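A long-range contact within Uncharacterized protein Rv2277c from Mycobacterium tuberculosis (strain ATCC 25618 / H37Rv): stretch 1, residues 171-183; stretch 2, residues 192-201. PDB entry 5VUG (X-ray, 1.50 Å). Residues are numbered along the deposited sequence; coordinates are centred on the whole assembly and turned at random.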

# COMPACT_ATOMS: atom_id res chain seq x y z
N GLN A 171 -30.96 -3.60 -2.30
CA GLN A 171 -29.77 -3.91 -3.09
C GLN A 171 -28.59 -3.15 -2.50
O GLN A 171 -28.68 -1.93 -2.30
CB GLN A 171 -29.97 -3.45 -4.54
CG GLN A 171 -31.15 -4.07 -5.26
CD GLN A 171 -31.14 -3.67 -6.72
OE1 GLN A 171 -31.65 -2.61 -7.10
NE2 GLN A 171 -30.53 -4.51 -7.55
N VAL A 172 -27.49 -3.85 -2.25
CA VAL A 172 -26.37 -3.27 -1.51
C VAL A 172 -25.08 -3.44 -2.30
O VAL A 172 -24.77 -4.54 -2.78
CB VAL A 172 -26.25 -3.88 -0.10
CG1 VAL A 172 -25.15 -3.21 0.69
CG2 VAL A 172 -27.60 -3.83 0.65
N ALA A 173 -24.31 -2.36 -2.43
CA ALA A 173 -23.00 -2.45 -3.06
C ALA A 173 -22.05 -3.29 -2.21
O ALA A 173 -22.22 -3.42 -0.99
CB ALA A 173 -22.40 -1.06 -3.25
N GLU A 174 -21.05 -3.85 -2.87
CA GLU A 174 -19.97 -4.52 -2.15
C GLU A 174 -19.36 -3.56 -1.13
O GLU A 174 -19.24 -2.36 -1.39
CB GLU A 174 -18.90 -4.96 -3.15
CG GLU A 174 -17.69 -5.57 -2.48
CD GLU A 174 -16.82 -6.33 -3.44
OE1 GLU A 174 -16.01 -5.68 -4.14
OE2 GLU A 174 -16.97 -7.57 -3.49
N SER A 175 -18.99 -4.09 0.04
CA SER A 175 -18.35 -3.24 1.04
C SER A 175 -17.03 -2.68 0.51
O SER A 175 -16.31 -3.32 -0.26
CB SER A 175 -18.10 -4.02 2.33
OG SER A 175 -17.01 -4.91 2.17
N ARG A 176 -16.72 -1.46 0.94
CA ARG A 176 -15.46 -0.85 0.49
C ARG A 176 -14.26 -1.67 0.95
O ARG A 176 -13.27 -1.78 0.22
CB ARG A 176 -15.38 0.60 0.96
CG ARG A 176 -14.17 1.36 0.42
CD ARG A 176 -14.29 2.83 0.74
NE ARG A 176 -13.21 3.64 0.17
CZ ARG A 176 -13.38 4.52 -0.82
NH1 ARG A 176 -14.58 4.70 -1.37
NH2 ARG A 176 -12.35 5.22 -1.25
N ASP A 177 -14.32 -2.25 2.15
CA ASP A 177 -13.21 -3.08 2.62
C ASP A 177 -12.88 -4.18 1.62
O ASP A 177 -11.70 -4.44 1.33
CB ASP A 177 -13.52 -3.72 3.97
CG ASP A 177 -13.48 -2.73 5.13
OD1 ASP A 177 -12.91 -1.63 4.97
OD2 ASP A 177 -14.01 -3.07 6.21
N VAL A 178 -13.90 -4.85 1.09
CA VAL A 178 -13.67 -5.97 0.17
C VAL A 178 -13.18 -5.46 -1.19
O VAL A 178 -12.22 -5.99 -1.76
CB VAL A 178 -14.93 -6.84 0.05
CG1 VAL A 178 -14.75 -7.89 -1.05
CG2 VAL A 178 -15.24 -7.51 1.39
N THR A 179 -13.84 -4.44 -1.72
CA THR A 179 -13.40 -3.85 -2.99
C THR A 179 -11.95 -3.41 -2.91
O THR A 179 -11.14 -3.72 -3.81
CB THR A 179 -14.29 -2.65 -3.33
OG1 THR A 179 -15.63 -3.10 -3.57
CG2 THR A 179 -13.77 -1.91 -4.57
N ARG A 180 -11.58 -2.70 -1.84
CA ARG A 180 -10.21 -2.22 -1.69
C ARG A 180 -9.21 -3.37 -1.60
O ARG A 180 -8.12 -3.30 -2.18
CB ARG A 180 -10.09 -1.32 -0.45
CG ARG A 180 -8.72 -0.62 -0.31
CD ARG A 180 -8.62 0.23 0.97
NE ARG A 180 -8.96 -0.58 2.14
CZ ARG A 180 -10.06 -0.43 2.87
NH1 ARG A 180 -10.92 0.55 2.60
NH2 ARG A 180 -10.29 -1.26 3.87
N GLN A 181 -9.56 -4.42 -0.86
CA GLN A 181 -8.69 -5.58 -0.74
C GLN A 181 -8.44 -6.22 -2.11
O GLN A 181 -7.30 -6.55 -2.46
CB GLN A 181 -9.32 -6.60 0.20
CG GLN A 181 -8.44 -7.81 0.44
CD GLN A 181 -7.26 -7.47 1.32
OE1 GLN A 181 -7.43 -7.09 2.48
NE2 GLN A 181 -6.06 -7.60 0.78
N ARG A 182 -9.51 -6.40 -2.89
CA ARG A 182 -9.35 -7.04 -4.20
C ARG A 182 -8.51 -6.17 -5.13
O ARG A 182 -7.64 -6.68 -5.84
CB ARG A 182 -10.71 -7.34 -4.82
CG ARG A 182 -10.63 -8.39 -5.91
CD ARG A 182 -11.96 -8.71 -6.58
NE ARG A 182 -12.96 -9.29 -5.68
CZ ARG A 182 -13.97 -8.61 -5.15
NH1 ARG A 182 -14.13 -7.32 -5.43
NH2 ARG A 182 -14.83 -9.22 -4.35
N LEU A 183 -8.73 -4.85 -5.11
CA LEU A 183 -7.97 -3.95 -5.97
C LEU A 183 -6.49 -3.95 -5.59
O LEU A 183 -5.62 -3.94 -6.47
CB LEU A 183 -8.52 -2.53 -5.87
CG LEU A 183 -9.83 -2.29 -6.61
CD1 LEU A 183 -10.36 -0.92 -6.20
CD2 LEU A 183 -9.64 -2.40 -8.13
N CYS A 192 -6.62 -12.36 -8.02
CA CYS A 192 -8.01 -11.92 -7.96
C CYS A 192 -8.62 -12.53 -6.70
O CYS A 192 -9.31 -13.55 -6.73
CB CYS A 192 -8.75 -12.32 -9.23
SG CYS A 192 -10.41 -11.61 -9.41
N ASP A 193 -8.33 -11.88 -5.57
CA ASP A 193 -8.61 -12.39 -4.24
C ASP A 193 -9.05 -11.20 -3.39
O ASP A 193 -8.36 -10.17 -3.38
CB ASP A 193 -7.33 -13.00 -3.67
CG ASP A 193 -7.54 -13.69 -2.33
OD1 ASP A 193 -8.66 -14.19 -2.08
OD2 ASP A 193 -6.59 -13.73 -1.52
N PRO A 194 -10.18 -11.29 -2.68
CA PRO A 194 -11.12 -12.42 -2.68
C PRO A 194 -11.85 -12.56 -4.01
O PRO A 194 -11.71 -11.70 -4.88
CB PRO A 194 -12.10 -12.06 -1.56
CG PRO A 194 -12.06 -10.58 -1.48
CD PRO A 194 -10.64 -10.19 -1.81
N GLN A 195 -12.58 -13.66 -4.19
CA GLN A 195 -13.28 -13.87 -5.44
C GLN A 195 -14.35 -12.79 -5.62
O GLN A 195 -14.80 -12.17 -4.65
CB GLN A 195 -13.92 -15.25 -5.46
CG GLN A 195 -12.92 -16.37 -5.73
CD GLN A 195 -13.50 -17.74 -5.45
OE1 GLN A 195 -14.03 -18.40 -6.34
NE2 GLN A 195 -13.41 -18.17 -4.19
N PRO A 196 -14.76 -12.54 -6.87
CA PRO A 196 -15.84 -11.57 -7.10
C PRO A 196 -17.09 -11.96 -6.33
O PRO A 196 -17.32 -13.13 -6.02
CB PRO A 196 -16.07 -11.66 -8.61
CG PRO A 196 -14.77 -12.11 -9.16
CD PRO A 196 -14.18 -13.03 -8.13
N ASP A 197 -17.90 -10.95 -6.01
CA ASP A 197 -19.16 -11.18 -5.34
C ASP A 197 -20.26 -11.01 -6.38
O ASP A 197 -20.54 -9.87 -6.79
CB ASP A 197 -19.34 -10.16 -4.21
CG ASP A 197 -20.43 -10.55 -3.24
OD1 ASP A 197 -21.18 -11.51 -3.53
OD2 ASP A 197 -20.55 -9.90 -2.18
N PRO A 198 -20.90 -12.09 -6.82
CA PRO A 198 -21.71 -12.02 -8.05
C PRO A 198 -22.80 -10.95 -8.01
O PRO A 198 -23.53 -10.81 -7.02
CB PRO A 198 -22.32 -13.42 -8.15
CG PRO A 198 -21.29 -14.29 -7.48
CD PRO A 198 -20.76 -13.47 -6.33
N GLY A 199 -22.90 -10.21 -9.11
CA GLY A 199 -23.98 -9.27 -9.31
C GLY A 199 -23.83 -7.93 -8.62
O GLY A 199 -24.65 -7.04 -8.86
N LYS A 200 -22.80 -7.74 -7.80
CA LYS A 200 -22.71 -6.55 -6.96
C LYS A 200 -22.05 -5.39 -7.69
O LYS A 200 -21.17 -5.58 -8.54
CB LYS A 200 -21.88 -6.85 -5.71
CG LYS A 200 -22.49 -7.87 -4.80
CD LYS A 200 -23.00 -7.19 -3.58
CE LYS A 200 -23.69 -8.15 -2.65
NZ LYS A 200 -24.72 -7.42 -1.87
N TRP A 201 -22.47 -4.18 -7.33
CA TRP A 201 -21.72 -2.97 -7.67
C TRP A 201 -20.52 -2.82 -6.75
O TRP A 201 -20.59 -3.10 -5.55
CB TRP A 201 -22.60 -1.73 -7.50
CG TRP A 201 -23.42 -1.39 -8.71
CD1 TRP A 201 -24.73 -1.70 -8.91
CD2 TRP A 201 -22.98 -0.68 -9.87
NE1 TRP A 201 -25.14 -1.23 -10.14
CE2 TRP A 201 -24.09 -0.60 -10.75
CE3 TRP A 201 -21.76 -0.11 -10.27
CZ2 TRP A 201 -24.01 0.03 -11.99
CZ3 TRP A 201 -21.69 0.51 -11.51
CH2 TRP A 201 -22.80 0.58 -12.36
O HOH W 1 -24.81 -4.08 -5.64
O HOH W 2 -27.37 -6.71 -2.90
O HOH W 3 -22.35 -6.04 0.10
O HOH W 4 -18.31 -8.62 -1.38

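Stretch 1 enters as an extended segment, turns at Ser175 and continues as a helix; stretch 2, without regular helix or strand, runs alongside it, and polar contacts to main-chain oxygens do most of the joining. At the start, buried Val172 offers its carbonyl rather than its side chain: Lys200 NZ donates a hydrogen bond to Val172 O at 3.0 Å. A long lysine suits this place, since its CA-to-CB bond points toward stretch 1 and its chain can carry the ammonium past Glu174 and Ala173 to reach that oxygen. Water extends the link. Water 1 accepts from Trp201 N (2.9 Å) and donates weakly to Val172 O (2.9 Å), while water 2 accepts from both Val172 N and Lys200 NZ, each at 2.9 Å.

At Ala173 the backbones come close, its CA lying 4.8 Å from the CA of Trp201. The small methyl fits this tight approach, with Ala173 CB 4.3 Å from Trp201 CB, whereas the end of the tryptophan side chain leads away. The main chains are then tied directly: Glu174 N donates to Trp201 O at 2.8 Å.

The Glu174 side chain reaches across the start of the helix to Arg182. Its two oxygens face the guanidinium, with Arg182 NH1 to Glu174 OE1 and Arg182 NH2 to Glu174 OE2 both 2.8 Å, and Thr179 OG1 also donates to Glu174 OE1 (2.7 Å). This salt bridge balances two charges in a buried setting and helps hold the arginine in position. Water 4 donates to both Glu174 OE2 and Asp197 OD2, at 2.7 Å each, bridging two carboxylates of like charge whose oxygens, Glu174 OE2 and Asp197 OD2, are 4.5 Å apart.

Ser175 caps the helix, its OG accepting from Val178 N at 3.3 Å. One turn on, Val178 CG1 packs against Pro194 CG at 3.8 Å, and Gln181 CG lies 3.9 Å from Pro194 CD, so aliphatic carbons from successive turns meet the proline ring.

Arg182, with 100 Å² covered by stretch 2, is the largest contributor. Its CA-to-CB bond points sideways, but the side chain brings its end nearer: Arg182 NE donates to Pro194 O at 2.8 Å and Arg182 NH2 to Gln195 O at 3.0 Å. Both acceptors lie at the guanidinium edge, while Pro196 CA covers one face. Arginine suits this place because its several N–H groups can serve the carboxylate and two carbonyls together. Nearby, Arg182 CA makes a CA-H...O contact with Asp193 O at 3.4 Å.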